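Local coordinates for malonyl CoA:acyl carrier protein malonyltransferase (Streptomyces coelicolor, PDB 1NM2) that probably transfers the malonyl group from malonyl-CoA to the holo acyl carrier protein, a step that supplies fatty acid biosynthesis, at residues L260-E263 / T264-E267; T281-G284 / L285-A289. One frame throughout, in Å; residues are numbered along the deposited sequence.

Interaction 1: L260-E263 / T264-E267; sequences LCME and TFKE
K266 reaches back one turn to E263, and its NZ forms a salt bridge 2.8 Å long with OE2 of E263. The ammonium group comes from above the carboxylate, about 40° out of its plane. The two side chains leave the helix as neighbours, with their ends heading in a common direction, but their shapes differ: K266 is extended beyond CG, whereas E263 folds at its second torsion (chi2 -62°), which turns the carboxylate to the lysine's end. Here the pair joins residues three apart on the exposed side of the helix. The helix itself is held here by four backbone hydrogen bonds of the i to i+4 kind, from the amides of T264, F265, K266 and E267 to the carbonyls of L260, C261, M262 and E263. OG1 of T264 lies back beside L260 O at 3.3 Å, with its hydrogen bond made outside the helix, to the carbonyl of G235.

On the buried side, F265 folds its ring back over the preceding turn. C261 O lies 3.1 Å above one ring face, displaced toward the rim, while the same oxygen accepts the bond from F265 N at 3.0 Å. With CG of F265 anti to the carbonyl carbon (chi1 -63°), the ring lies back along the helix, where CZ of F265 comes within 4.3 Å of CB of C261 and its CD1 equally near CG of M262. V4 and V6 of strand 3-7, with V230 and V270, pack round the ring elsewhere. Charged residues outward and an aromatic ring turned onto a strand are the mark of an amphipathic helix, here flanking the parallel sheet of an alpha/beta hydrolase-like core.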
ATOM      1  N   LEU A 260       6.582 -11.519  -4.076  1.00 17.13           N
ATOM      2  CA  LEU A 260       6.617 -12.627  -3.129  1.00 17.28           C
ATOM      3  C   LEU A 260       5.304 -12.765  -2.368  1.00 16.67           C
ATOM      4  O   LEU A 260       4.931 -13.859  -1.956  1.00 17.75           O
ATOM      5  CB  LEU A 260       7.776 -12.442  -2.148  1.00 17.44           C
ATOM      6  CG  LEU A 260       9.149 -12.489  -2.832  1.00 18.14           C
ATOM      7  CD1 LEU A 260      10.256 -12.276  -1.811  1.00 17.36           C
ATOM      8  CD2 LEU A 260       9.305 -13.829  -3.536  1.00 15.73           C
ATOM      9  N   CYS A 261       4.611 -11.653  -2.167  1.00 18.16           N
ATOM     10  CA  CYS A 261       3.338 -11.706  -1.471  1.00 17.14           C
ATOM     11  C   CYS A 261       2.355 -12.513  -2.326  1.00 17.67           C
ATOM     12  O   CYS A 261       1.610 -13.346  -1.806  1.00 18.00           O
ATOM     13  CB  CYS A 261       2.808 -10.292  -1.220  1.00 14.81           C
ATOM     14  SG  CYS A 261       3.748  -9.379   0.035  1.00 18.04           S
ATOM     15  N   MET A 262       2.360 -12.275  -3.634  1.00 18.22           N
ATOM     16  CA  MET A 262       1.464 -13.003  -4.529  1.00 18.63           C
ATOM     17  C   MET A 262       1.857 -14.475  -4.614  1.00 19.17           C
ATOM     18  O   MET A 262       0.990 -15.338  -4.747  1.00 20.14           O
ATOM     19  CB  MET A 262       1.439 -12.369  -5.933  1.00 19.21           C
ATOM     20  CG  MET A 262       0.705 -11.010  -5.986  1.00 19.62           C
ATOM     21  SD  MET A 262       0.300 -10.402  -7.651  1.00 20.49           S
ATOM     22  CE  MET A 262       1.933  -9.943  -8.249  1.00 19.42           C
ATOM     23  N   GLU A 263       3.157 -14.761  -4.538  1.00 19.53           N
ATOM     24  CA  GLU A 263       3.633 -16.143  -4.566  1.00 21.34           C
ATOM     25  C   GLU A 263       3.071 -16.863  -3.337  1.00 20.35           C
ATOM     26  O   GLU A 263       2.677 -18.025  -3.402  1.00 18.99           O
ATOM     27  CB  GLU A 263       5.164 -16.197  -4.522  1.00 24.37           C
ATOM     28  CG  GLU A 263       5.856 -15.762  -5.802  1.00 29.67           C
ATOM     29  CD  GLU A 263       5.496 -16.648  -6.981  1.00 33.40           C
ATOM     30  OE1 GLU A 263       5.532 -17.889  -6.821  1.00 35.26           O
ATOM     31  OE2 GLU A 263       5.184 -16.104  -8.064  1.00 35.39           O
ATOM     32  N   THR A 264       3.043 -16.158  -2.212  1.00 20.15           N
ATOM     33  CA  THR A 264       2.522 -16.721  -0.974  1.00 18.73           C
ATOM     34  C   THR A 264       1.010 -16.952  -1.081  1.00 19.43           C
ATOM     35  O   THR A 264       0.492 -17.951  -0.571  1.00 19.01           O
ATOM     36  CB  THR A 264       2.855 -15.798   0.214  1.00 19.24           C
ATOM     37  OG1 THR A 264       4.256 -15.901   0.495  1.00 15.89           O
ATOM     38  CG2 THR A 264       2.061 -16.177   1.456  1.00 17.94           C
ATOM     39  N   PHE A 265       0.303 -16.045  -1.749  1.00 19.11           N
ATOM     40  CA  PHE A 265      -1.146 -16.211  -1.918  1.00 19.80           C
ATOM     41  C   PHE A 265      -1.360 -17.542  -2.663  1.00 21.56           C
ATOM     42  O   PHE A 265      -2.285 -18.296  -2.364  1.00 20.91           O
ATOM     43  CB  PHE A 265      -1.745 -15.056  -2.747  1.00 18.16           C
ATOM     44  CG  PHE A 265      -1.622 -13.689  -2.108  1.00 16.10           C
ATOM     45  CD1 PHE A 265      -1.785 -12.541  -2.883  1.00 16.18           C
ATOM     46  CD2 PHE A 265      -1.334 -13.541  -0.753  1.00 16.43           C
ATOM     47  CE1 PHE A 265      -1.657 -11.266  -2.320  1.00 14.26           C
ATOM     48  CE2 PHE A 265      -1.203 -12.269  -0.183  1.00 14.33           C
ATOM     49  CZ  PHE A 265      -1.365 -11.131  -0.974  1.00 13.26           C
ATOM     50  N   LYS A 266      -0.490 -17.818  -3.634  1.00 22.40           N
ATOM     51  CA  LYS A 266      -0.569 -19.057  -4.405  1.00 25.19           C
ATOM     52  C   LYS A 266      -0.358 -20.244  -3.478  1.00 26.64           C
ATOM     53  O   LYS A 266      -1.128 -21.207  -3.491  1.00 26.79           O
ATOM     54  CB  LYS A 266       0.509 -19.092  -5.488  1.00 26.32           C
ATOM     55  CG  LYS A 266       0.447 -17.975  -6.521  1.00 28.31           C
ATOM     56  CD  LYS A 266       1.521 -18.206  -7.577  1.00 29.48           C
ATOM     57  CE  LYS A 266       1.719 -17.002  -8.475  1.00 32.25           C
ATOM     58  NZ  LYS A 266       2.909 -17.190  -9.356  1.00 33.13           N
ATOM     59  N   GLU A 267       0.704 -20.175  -2.682  1.00 27.96           N
ATOM     60  CA  GLU A 267       1.027 -21.238  -1.740  1.00 29.78           C
ATOM     61  C   GLU A 267      -0.137 -21.476  -0.783  1.00 28.84           C
ATOM     62  O   GLU A 267      -0.309 -22.580  -0.271  1.00 29.44           O
ATOM     63  CB  GLU A 267       2.294 -20.879  -0.952  1.00 33.59           C
ATOM     64  CG  GLU A 267       3.551 -20.773  -1.810  1.00 39.43           C
ATOM     65  CD  GLU A 267       4.800 -20.430  -1.006  1.00 43.27           C
ATOM     66  OE1 GLU A 267       4.863 -19.316  -0.436  1.00 45.45           O
ATOM     67  OE2 GLU A 267       5.720 -21.276  -0.943  1.00 44.57           O
TER

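Interaction 2: T281-G284 / L285-A289; sequences TLTG and LAKRA
R288 has the one flat side-chain group in this helix, and its aliphatic stem meets G284, with CG of R288 3.7 Å from G284 O. The other flat groups are peptides. Their hydrogen bonds run from the amide N of L285, A286 and K287 to the carbonyls of T281, L282 and T283.

The tightest side-chain meeting is that of T283 with K287. The two cross at a slant, and CG2 of the threonine presses to 3.5 Å against CE of the lysine, closer than carbons usually sit. That methyl stands anti to the backbone N of T283 (OG1 at chi1 -69°), and OG1 itself is hydrogen-bonded to OE1 of E275. Helix 281-289 is the middle element of a beta-alpha-beta unit between strands 272-275 and 294-297, and T283, A286 and K287 all touch T295 of the second strand.

Another flank is apolar: CD2 of L282 approaches CD1 of L285 at 4.2 Å, and both leucines also touch W258 of helix 258-267. At the far end, L285 O accepts from two amides, R288 N at 3.1 Å and A289 N at 2.9 Å.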
ATOM      1  N   THR A 281      -5.412  -1.037  -8.935  1.00 18.03           N
ATOM      2  CA  THR A 281      -3.991  -1.312  -9.119  1.00 18.91           C
ATOM      3  C   THR A 281      -3.571  -2.735  -8.746  1.00 17.88           C
ATOM      4  O   THR A 281      -2.980  -3.440  -9.565  1.00 19.63           O
ATOM      5  CB  THR A 281      -3.126  -0.312  -8.318  1.00 19.95           C
ATOM      6  OG1 THR A 281      -3.473  -0.387  -6.930  1.00 18.20           O
ATOM      7  CG2 THR A 281      -3.361   1.112  -8.815  1.00 21.82           C
ATOM      8  N   LEU A 282      -3.864  -3.166  -7.523  1.00 17.97           N
ATOM      9  CA  LEU A 282      -3.479  -4.517  -7.113  1.00 18.80           C
ATOM     10  C   LEU A 282      -4.288  -5.566  -7.872  1.00 19.27           C
ATOM     11  O   LEU A 282      -3.791  -6.651  -8.168  1.00 21.13           O
ATOM     12  CB  LEU A 282      -3.649  -4.691  -5.593  1.00 16.74           C
ATOM     13  CG  LEU A 282      -2.812  -3.729  -4.726  1.00 17.07           C
ATOM     14  CD1 LEU A 282      -2.941  -4.111  -3.252  1.00 16.24           C
ATOM     15  CD2 LEU A 282      -1.344  -3.782  -5.149  1.00 15.04           C
ATOM     16  N   THR A 283      -5.532  -5.237  -8.202  1.00 20.46           N
ATOM     17  CA  THR A 283      -6.389  -6.154  -8.950  1.00 22.40           C
ATOM     18  C   THR A 283      -5.807  -6.361 -10.350  1.00 21.29           C
ATOM     19  O   THR A 283      -5.825  -7.469 -10.880  1.00 22.09           O
ATOM     20  CB  THR A 283      -7.825  -5.604  -9.074  1.00 21.88           C
ATOM     21  OG1 THR A 283      -8.454  -5.624  -7.787  1.00 25.72           O
ATOM     22  CG2 THR A 283      -8.637  -6.449 -10.035  1.00 26.46           C
ATOM     23  N   GLY A 284      -5.291  -5.288 -10.938  1.00 19.32           N
ATOM     24  CA  GLY A 284      -4.694  -5.392 -12.258  1.00 21.65           C
ATOM     25  C   GLY A 284      -3.486  -6.315 -12.230  1.00 21.38           C
ATOM     26  O   GLY A 284      -3.272  -7.111 -13.150  1.00 21.18           O
ATOM     27  N   LEU A 285      -2.696  -6.215 -11.165  1.00 20.44           N
ATOM     28  CA  LEU A 285      -1.511  -7.055 -11.010  1.00 20.45           C
ATOM     29  C   LEU A 285      -1.912  -8.516 -10.831  1.00 21.02           C
ATOM     30  O   LEU A 285      -1.291  -9.420 -11.396  1.00 21.46           O
ATOM     31  CB  LEU A 285      -0.685  -6.597  -9.802  1.00 20.57           C
ATOM     32  CG  LEU A 285       0.216  -5.372  -9.995  1.00 20.91           C
ATOM     33  CD1 LEU A 285       0.755  -4.892  -8.652  1.00 20.26           C
ATOM     34  CD2 LEU A 285       1.362  -5.737 -10.924  1.00 17.52           C
ATOM     35  N   ALA A 286      -2.960  -8.741 -10.048  1.00 21.90           N
ATOM     36  CA  ALA A 286      -3.438 -10.090  -9.788  1.00 23.29           C
ATOM     37  C   ALA A 286      -3.905 -10.772 -11.075  1.00 24.30           C
ATOM     38  O   ALA A 286      -3.642 -11.957 -11.282  1.00 24.77           O
ATOM     39  CB  ALA A 286      -4.572 -10.057  -8.771  1.00 21.85           C
ATOM     40  N   LYS A 287      -4.589 -10.025 -11.936  1.00 25.57           N
ATOM     41  CA  LYS A 287      -5.085 -10.585 -13.191  1.00 27.75           C
ATOM     42  C   LYS A 287      -3.942 -11.067 -14.076  1.00 28.38           C
ATOM     43  O   LYS A 287      -4.128 -11.927 -14.942  1.00 29.11           O
ATOM     44  CB  LYS A 287      -5.922  -9.548 -13.947  1.00 26.54           C
ATOM     45  CG  LYS A 287      -7.235  -9.202 -13.256  1.00 30.27           C
ATOM     46  CD  LYS A 287      -7.987  -8.106 -13.997  1.00 31.63           C
ATOM     47  CE  LYS A 287      -9.212  -7.663 -13.215  1.00 34.16           C
ATOM     48  NZ  LYS A 287      -9.903  -6.526 -13.881  1.00 36.39           N
ATOM     49  N   ARG A 288      -2.756 -10.514 -13.857  1.00 29.07           N
ATOM     50  CA  ARG A 288      -1.591 -10.899 -14.638  1.00 29.67           C
ATOM     51  C   ARG A 288      -0.793 -12.024 -13.996  1.00 28.41           C
ATOM     52  O   ARG A 288      -0.486 -13.023 -14.646  1.00 28.96           O
ATOM     53  CB  ARG A 288      -0.676  -9.691 -14.850  1.00 32.25           C
ATOM     54  CG  ARG A 288      -1.254  -8.644 -15.779  1.00 37.81           C
ATOM     55  CD  ARG A 288      -0.233  -7.569 -16.100  1.00 42.63           C
ATOM     56  NE  ARG A 288      -0.628  -6.794 -17.271  1.00 47.79           N
ATOM     57  CZ  ARG A 288      -0.819  -7.316 -18.480  1.00 49.48           C
ATOM     58  NH1 ARG A 288      -0.651  -8.619 -18.676  1.00 50.20           N
ATOM     59  NH2 ARG A 288      -1.182  -6.538 -19.493  1.00 51.22           N
ATOM     60  N   ALA A 289      -0.469 -11.869 -12.716  1.00 26.26           N
ATOM     61  CA  ALA A 289       0.325 -12.860 -12.003  1.00 26.21           C
ATOM     62  C   ALA A 289      -0.452 -14.022 -11.379  1.00 26.00           C
ATOM     63  O   ALA A 289       0.131 -15.057 -11.064  1.00 28.40           O
ATOM     64  CB  ALA A 289       1.161 -12.163 -10.925  1.00 25.51           C
TER

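How the interactions relate
Interaction 1 comes first along the chain, and strand 272-275 separates it from interaction 2, so that helix 258-267, this strand, helix 281-289 and strand 294-297 follow in order. The centres of the two interactions lie about 13 Å apart, and the helices touch: CE of M262 packs 3.6 Å from CB of A289, while CE of K266 lies as near A289 O. Both helices belong to the helical layer around the parallel sheet, in the acyl transferase domain. At the start of helix 281-289 a bound acetate lies about 3 Å, at nearest atoms, from the side chain of T281, and is probably the active-site acetate that mimics a malonyl group. Helix 281-289 also leans on helix 258-267 through L282, L285 and A289.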